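Local coordinates for protein outer membrane porin F (Pseudomonas aeruginosa, PDB 4RLC) that forms an eight-stranded beta-barrel in the outer membrane through its N-terminal domain and, as a porin, probably lets small molecules pass, at residues A[79-90]-A[102-113]. Sequence-based numbering, arbitrary orientation.
With C8E ((hydroxyethyloxy)tri(ethyloxy)octane), chain D.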
ATOM      1  N   VAL A  79       5.398  19.397   7.179  1.00 54.14           N
ATOM      2  CA  VAL A  79       5.510  18.610   5.949  1.00 51.98           C
ATOM      3  C   VAL A  79       4.143  18.087   5.479  1.00 46.48           C
ATOM      4  O   VAL A  79       3.308  17.667   6.274  1.00 44.11           O
ATOM      5  CB  VAL A  79       6.535  17.476   6.118  1.00 58.76           C
ATOM      6  CG1 VAL A  79       6.511  16.520   4.931  1.00 59.57           C
ATOM      7  CG2 VAL A  79       7.921  18.064   6.316  1.00 64.78           C
ATOM      8  N   HIS A  80       3.890  18.213   4.190  1.00 40.17           N
ATOM      9  CA  HIS A  80       2.627  17.844   3.582  1.00 40.00           C
ATOM     10  C   HIS A  80       3.031  17.010   2.394  1.00 35.14           C
ATOM     11  O   HIS A  80       4.085  17.239   1.786  1.00 31.55           O
ATOM     12  CB  HIS A  80       1.889  19.078   3.081  1.00 46.91           C
ATOM     13  CG  HIS A  80       0.927  19.659   4.075  1.00 63.23           C
ATOM     14  ND1 HIS A  80       1.297  20.610   5.001  1.00 72.23           N
ATOM     15  CD2 HIS A  80      -0.401  19.446   4.268  1.00 71.70           C
ATOM     16  CE1 HIS A  80       0.244  20.950   5.729  1.00 77.95           C
ATOM     17  NE2 HIS A  80      -0.799  20.257   5.303  1.00 76.94           N
ATOM     18  N   GLY A  81       2.230  16.039   2.065  1.00 28.68           N
ATOM     19  CA  GLY A  81       2.414  15.423   0.784  1.00 29.25           C
ATOM     20  C   GLY A  81       1.634  14.173   0.595  1.00 25.23           C
ATOM     21  O   GLY A  81       0.728  13.839   1.388  1.00 22.68           O
ATOM     22  N   ASN A  82       1.987  13.470  -0.464  1.00 23.99           N
ATOM     23  CA  ASN A  82       1.178  12.318  -0.841  1.00 21.93           C
ATOM     24  C   ASN A  82       2.000  11.326  -1.611  1.00 23.20           C
ATOM     25  O   ASN A  82       3.156  11.613  -2.002  1.00 24.25           O
ATOM     26  CB  ASN A  82      -0.055  12.745  -1.611  1.00 25.90           C
ATOM     27  CG  ASN A  82       0.295  13.553  -2.837  1.00 30.37           C
ATOM     28  OD1 ASN A  82       0.956  13.057  -3.740  1.00 33.43           O
ATOM     29  ND2 ASN A  82      -0.022  14.842  -2.814  1.00 36.96           N
ATOM     30  N   LEU A  83       1.443  10.143  -1.706  1.00 21.75           N
ATOM     31  CA  LEU A  83       2.091   9.028  -2.368  1.00 23.70           C
ATOM     32  C   LEU A  83       1.073   8.263  -3.209  1.00 25.29           C
ATOM     33  O   LEU A  83       0.045   7.796  -2.655  1.00 24.75           O
ATOM     34  CB  LEU A  83       2.717   8.122  -1.310  1.00 26.90           C
ATOM     35  CG  LEU A  83       3.545   6.924  -1.773  1.00 29.88           C
ATOM     36  CD1 LEU A  83       4.881   7.462  -2.184  1.00 32.05           C
ATOM     37  CD2 LEU A  83       3.776   5.910  -0.663  1.00 36.06           C
ATOM     38  N   THR A  84       1.347   8.078  -4.498  1.00 23.72           N
ATOM     39  CA  THR A  84       0.481   7.311  -5.371  1.00 22.83           C
ATOM     40  C   THR A  84       1.235   6.091  -5.807  1.00 22.51           C
ATOM     41  O   THR A  84       2.376   6.235  -6.252  1.00 22.92           O
ATOM     42  CB  THR A  84       0.121   8.137  -6.569  1.00 27.40           C
ATOM     43  OG1 THR A  84      -0.361   9.426  -6.127  1.00 30.14           O
ATOM     44  CG2 THR A  84      -0.863   7.378  -7.431  1.00 29.37           C
ATOM     45  N   SER A  85       0.631   4.909  -5.761  1.00 22.31           N
ATOM     46  CA  SER A  85       1.408   3.719  -6.013  1.00 23.13           C
ATOM     47  C   SER A  85       0.649   2.705  -6.856  1.00 21.46           C
ATOM     48  O   SER A  85      -0.588   2.623  -6.786  1.00 21.79           O
ATOM     49  CB  SER A  85       1.742   3.118  -4.652  1.00 27.34           C
ATOM     50  OG  SER A  85       2.589   2.041  -4.773  1.00 33.22           O
ATOM     51  N   LEU A  86       1.366   2.006  -7.706  1.00 20.07           N
ATOM     52  CA  LEU A  86       0.817   0.895  -8.465  1.00 21.06           C
ATOM     53  C   LEU A  86       1.657  -0.293  -8.096  1.00 19.93           C
ATOM     54  O   LEU A  86       2.906  -0.324  -8.350  1.00 19.25           O
ATOM     55  CB  LEU A  86       0.885   1.130 -10.002  1.00 24.83           C
ATOM     56  CG  LEU A  86       0.205   0.072 -10.912  1.00 28.39           C
ATOM     57  CD1 LEU A  86      -1.289  -0.027 -10.691  1.00 30.50           C
ATOM     58  CD2 LEU A  86       0.407   0.438 -12.377  1.00 34.91           C
ATOM     59  N   ASP A  87       0.965  -1.324  -7.599  1.00 19.92           N
ATOM     60  CA  ASP A  87       1.669  -2.514  -7.076  1.00 19.60           C
ATOM     61  C   ASP A  87       1.027  -3.781  -7.604  1.00 19.80           C
ATOM     62  O   ASP A  87      -0.164  -3.864  -7.819  1.00 20.46           O
ATOM     63  CB  ASP A  87       1.663  -2.543  -5.543  1.00 22.16           C
ATOM     64  CG  ASP A  87       2.401  -1.359  -4.945  1.00 25.93           C
ATOM     65  OD1 ASP A  87       3.642  -1.441  -4.752  1.00 28.76           O
ATOM     66  OD2 ASP A  87       1.717  -0.299  -4.693  1.00 28.21           O
ATOM     67  N   ALA A  88       1.882  -4.801  -7.820  1.00 18.85           N
ATOM     68  CA  ALA A  88       1.439  -6.158  -8.052  1.00 19.64           C
ATOM     69  C   ALA A  88       1.596  -6.980  -6.820  1.00 20.14           C
ATOM     70  O   ALA A  88       2.722  -7.035  -6.236  1.00 20.71           O
ATOM     71  CB  ALA A  88       2.271  -6.754  -9.156  1.00 21.11           C
ATOM     72  N   ILE A  89       0.535  -7.693  -6.438  1.00 19.93           N
ATOM     73  CA  ILE A  89       0.521  -8.418  -5.175  1.00 20.74           C
ATOM     74  C   ILE A  89       0.230  -9.904  -5.441  1.00 19.88           C
ATOM     75  O   ILE A  89      -0.704 -10.247  -6.174  1.00 23.58           O
ATOM     76  CB  ILE A  89      -0.578  -7.832  -4.282  1.00 20.90           C
ATOM     77  CG1 ILE A  89      -0.254  -6.375  -3.976  1.00 23.12           C
ATOM     78  CG2 ILE A  89      -0.616  -8.628  -2.983  1.00 21.83           C
ATOM     79  CD1 ILE A  89      -0.988  -5.446  -4.907  1.00 31.88           C
ATOM     80  N   TYR A  90       1.133 -10.767  -4.984  1.00 18.14           N
ATOM     81  CA  TYR A  90       0.942 -12.167  -5.096  1.00 18.69           C
ATOM     82  C   TYR A  90       0.454 -12.703  -3.761  1.00 18.38           C
ATOM     83  O   TYR A  90       1.186 -12.573  -2.757  1.00 18.64           O
ATOM     84  CB  TYR A  90       2.290 -12.900  -5.478  1.00 20.22           C
ATOM     85  CG  TYR A  90       2.037 -14.402  -5.570  1.00 21.42           C
ATOM     86  CD1 TYR A  90       1.394 -14.958  -6.665  1.00 23.16           C
ATOM     87  CD2 TYR A  90       2.320 -15.217  -4.511  1.00 25.04           C
ATOM     88  CE1 TYR A  90       1.125 -16.286  -6.727  1.00 23.57           C
ATOM     89  CE2 TYR A  90       2.038 -16.561  -4.537  1.00 27.00           C
ATOM     90  CZ  TYR A  90       1.472 -17.110  -5.645  1.00 26.32           C
ATOM     91  OH  TYR A  90       1.199 -18.438  -5.604  1.00 28.75           O
ATOM     92  N   TYR A 102       0.905 -12.396   1.674  1.00 18.33           N
ATOM     93  CA  TYR A 102       1.266 -11.907   0.371  1.00 17.59           C
ATOM     94  C   TYR A 102       2.631 -11.264   0.324  1.00 18.83           C
ATOM     95  O   TYR A 102       3.215 -10.849   1.313  1.00 18.61           O
ATOM     96  CB  TYR A 102       0.171 -10.875  -0.094  1.00 17.36           C
ATOM     97  CG  TYR A 102       0.212  -9.546   0.655  1.00 18.21           C
ATOM     98  CD1 TYR A 102       1.107  -8.552   0.300  1.00 18.38           C
ATOM     99  CD2 TYR A 102      -0.616  -9.293   1.793  1.00 19.07           C
ATOM    100  CE1 TYR A 102       1.195  -7.376   1.030  1.00 19.55           C
ATOM    101  CE2 TYR A 102      -0.521  -8.114   2.494  1.00 20.65           C
ATOM    102  CZ  TYR A 102       0.355  -7.164   2.100  1.00 20.95           C
ATOM    103  OH  TYR A 102       0.508  -6.023   2.809  1.00 26.10           O
ATOM    104  N   VAL A 103       3.124 -11.179  -0.902  1.00 17.92           N
ATOM    105  CA  VAL A 103       4.287 -10.358  -1.242  1.00 19.33           C
ATOM    106  C   VAL A 103       3.918  -9.413  -2.412  1.00 19.69           C
ATOM    107  O   VAL A 103       3.032  -9.686  -3.164  1.00 20.20           O
ATOM    108  CB  VAL A 103       5.504 -11.224  -1.608  1.00 21.29           C
ATOM    109  CG1 VAL A 103       5.946 -12.034  -0.416  1.00 23.03           C
ATOM    110  CG2 VAL A 103       5.248 -12.136  -2.799  1.00 23.14           C
ATOM    111  N   SER A 104       4.560  -8.255  -2.463  1.00 20.17           N
ATOM    112  CA  SER A 104       4.223  -7.247  -3.423  1.00 21.92           C
ATOM    113  C   SER A 104       5.432  -6.446  -3.843  1.00 21.51           C
ATOM    114  O   SER A 104       6.466  -6.414  -3.163  1.00 21.38           O
ATOM    115  CB  SER A 104       3.164  -6.271  -2.915  1.00 23.39           C
ATOM    116  OG  SER A 104       3.648  -5.561  -1.881  1.00 27.75           O
ATOM    117  N   ALA A 105       5.305  -5.902  -5.056  1.00 19.43           N
ATOM    118  CA  ALA A 105       6.322  -4.994  -5.606  1.00 20.03           C
ATOM    119  C   ALA A 105       5.653  -4.009  -6.543  1.00 20.29           C
ATOM    120  O   ALA A 105       4.657  -4.312  -7.140  1.00 21.84           O
ATOM    121  CB  ALA A 105       7.396  -5.775  -6.376  1.00 23.13           C
ATOM    122  N   GLY A 106       6.219  -2.817  -6.651  1.00 21.04           N
ATOM    123  CA  GLY A 106       5.550  -1.796  -7.466  1.00 20.66           C
ATOM    124  C   GLY A 106       6.387  -0.541  -7.542  1.00 19.73           C
ATOM    125  O   GLY A 106       7.563  -0.497  -7.163  1.00 20.35           O
ATOM    126  N   LEU A 107       5.780   0.485  -8.117  1.00 18.94           N
ATOM    127  CA  LEU A 107       6.398   1.748  -8.274  1.00 19.91           C
ATOM    128  C   LEU A 107       5.472   2.808  -7.661  1.00 19.90           C
ATOM    129  O   LEU A 107       4.236   2.687  -7.713  1.00 19.84           O
ATOM    130  CB  LEU A 107       6.500   2.044  -9.758  1.00 22.99           C
ATOM    131  CG  LEU A 107       7.539   1.228 -10.542  1.00 26.31           C
ATOM    132  CD1 LEU A 107       7.397   1.612 -12.021  1.00 26.95           C
ATOM    133  CD2 LEU A 107       8.933   1.489 -10.027  1.00 29.07           C
ATOM    134  N   ALA A 108       6.091   3.848  -7.105  1.00 20.23           N
ATOM    135  CA  ALA A 108       5.387   4.900  -6.448  1.00 22.14           C
ATOM    136  C   ALA A 108       5.899   6.251  -6.859  1.00 22.29           C
ATOM    137  O   ALA A 108       7.049   6.424  -7.264  1.00 23.07           O
ATOM    138  CB  ALA A 108       5.461   4.774  -4.894  1.00 23.19           C
ATOM    139  N   HIS A 109       5.027   7.240  -6.761  1.00 21.58           N
ATOM    140  CA  HIS A 109       5.396   8.595  -6.978  1.00 24.53           C
ATOM    141  C   HIS A 109       5.019   9.400  -5.745  1.00 24.03           C
ATOM    142  O   HIS A 109       3.840   9.347  -5.268  1.00 23.77           O
ATOM    143  CB  HIS A 109       4.666   9.131  -8.247  1.00 28.97           C
ATOM    144  CG  HIS A 109       5.011  10.526  -8.606  1.00 35.76           C
ATOM    145  ND1 HIS A 109       6.107  10.861  -9.375  1.00 41.26           N
ATOM    146  CD2 HIS A 109       4.417  11.699  -8.270  1.00 39.28           C
ATOM    147  CE1 HIS A 109       6.169  12.180  -9.508  1.00 39.58           C
ATOM    148  NE2 HIS A 109       5.148  12.707  -8.851  1.00 42.53           N
ATOM    149  N   GLN A 110       5.995  10.122  -5.191  1.00 23.60           N
ATOM    150  CA  GLN A 110       5.807  10.860  -3.967  1.00 25.70           C
ATOM    151  C   GLN A 110       5.874  12.347  -4.283  1.00 27.17           C
ATOM    152  O   GLN A 110       6.720  12.795  -5.102  1.00 26.37           O
ATOM    153  CB  GLN A 110       6.945  10.416  -2.996  1.00 30.64           C
ATOM    154  CG  GLN A 110       6.923  11.018  -1.619  1.00 34.68           C
ATOM    155  CD  GLN A 110       8.141  10.615  -0.796  1.00 37.40           C
ATOM    156  OE1 GLN A 110       8.053   9.808   0.126  1.00 42.54           O
ATOM    157  NE2 GLN A 110       9.245  11.145  -1.132  1.00 36.00           N
ATOM    158  N   ASN A 111       4.971  13.129  -3.705  1.00 26.77           N
ATOM    159  CA  ASN A 111       5.003  14.583  -3.844  1.00 29.28           C
ATOM    160  C   ASN A 111       5.033  15.130  -2.445  1.00 30.34           C
ATOM    161  O   ASN A 111       4.106  14.859  -1.656  1.00 29.37           O
ATOM    162  CB  ASN A 111       3.750  15.159  -4.499  1.00 32.19           C
ATOM    163  CG  ASN A 111       3.557  14.759  -5.902  1.00 35.77           C
ATOM    164  OD1 ASN A 111       4.297  15.167  -6.793  1.00 43.72           O
ATOM    165  ND2 ASN A 111       2.537  13.994  -6.144  1.00 40.38           N
ATOM    166  N   ILE A 112       6.076  15.871  -2.114  1.00 31.38           N
ATOM    167  CA  ILE A 112       6.258  16.379  -0.755  1.00 33.44           C
ATOM    168  C   ILE A 112       6.486  17.893  -0.810  1.00 33.35           C
ATOM    169  O   ILE A 112       7.234  18.386  -1.647  1.00 32.65           O
ATOM    170  CB  ILE A 112       7.462  15.679  -0.083  1.00 38.79           C
ATOM    171  CG1 ILE A 112       7.018  14.321   0.466  1.00 46.40           C
ATOM    172  CG2 ILE A 112       8.004  16.510   1.058  1.00 45.62           C
ATOM    173  CD1 ILE A 112       8.180  13.435   0.852  1.00 50.31           C
ATOM    174  N   THR A 113       5.821  18.616   0.100  1.00 31.33           N
ATOM    175  CA  THR A 113       6.107  19.998   0.335  1.00 34.67           C
ATOM    176  C   THR A 113       6.615  20.133   1.764  1.00 35.40           C
ATOM    177  O   THR A 113       6.005  19.620   2.743  1.00 31.55           O
ATOM    178  CB  THR A 113       4.855  20.842   0.170  1.00 39.16           C
ATOM    179  OG1 THR A 113       4.359  20.631  -1.164  1.00 42.55           O
ATOM    180  CG2 THR A 113       5.156  22.315   0.443  1.00 41.18           C
TER
HETATM  181  C1  C8E D 203      -5.476   3.629 -13.997  1.00 72.62           C
HETATM  182  C2  C8E D 203      -4.051   4.147 -13.911  1.00 70.69           C
HETATM  183  C3  C8E D 203      -3.996   5.672 -13.980  1.00 68.22           C
HETATM  184  C4  C8E D 203      -3.954   6.315 -12.595  1.00 69.77           C
HETATM  185  C5  C8E D 203      -2.612   6.999 -12.312  1.00 71.56           C
HETATM  186  C6  C8E D 203      -1.490   5.990 -12.031  1.00 68.82           C
HETATM  187  C7  C8E D 203      -0.107   6.641 -12.013  1.00 60.84           C
HETATM  188  C8  C8E D 203       0.568   6.550 -10.653  1.00 56.29           C
HETATM  189  O9  C8E D 203       1.364   5.373 -10.557  1.00 51.14           O
HETATM  190  C10 C8E D 203       2.524   5.477  -9.715  1.00 42.51           C
HETATM  191  C11 C8E D 203       3.834   5.250 -10.464  1.00 39.14           C
HETATM  192  O12 C8E D 203       4.396   6.474 -10.897  1.00 43.19           O
HETATM  193  C13 C8E D 203       5.804   6.461 -11.118  1.00 50.11           C
HETATM  194  C14 C8E D 203       6.260   7.783 -11.742  1.00 52.70           C
HETATM  195  O   HOH W   1       1.530  11.133  -5.323  1.00 28.99           O
HETATM  196  O   HOH W   2       4.796  -3.211  -3.151  1.00 29.59           O
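Strands 80-90 and 102-113 run antiparallel as neighbours in the eight-stranded OprF barrel, 161° between their directions, joined by twelve backbone hydrogen bonds from His80–Thr113 to Tyr90–Val103. Leu86, Ala88, Ala105 and Leu107 form an apolar stretch of the outer face, which turns polar toward the His80 end; a detergent molecule lies against it near Thr84 and His109. On that face Asn111 ND2 donates a nearly straight bond to Asn82 OD1 (3.0 Å), meeting an in-plane lone pair although the two amide planes stand 68° apart. Asn82 CG sits between the backbone N and the carbonyl carbon (chi1 57°), which brings OD1 to Asn111. A water bridges the strands, donating to the same OD1 and to His109 O and accepting from Thr84 OG1. Facing the barrel interior, Leu83 CD1 packs on Gln110 CB (3.7 Å) and Ala108 CB, while Ile89 CG2 lies alongside Tyr102, 3.7 Å from its CD1. Between these apolar patches, Ser85 OG donates to Asp87 OD2, a bond so short that its length is doubtful. Gly106 has no side chain, so Asp87 OD1 closes to 3.3 Å from Gly106 CA. That oxygen also accepts from Asn129 on strand 120-137 and from a second water, which is hydrogen-bonded to Ser104 OG at 2.9 Å.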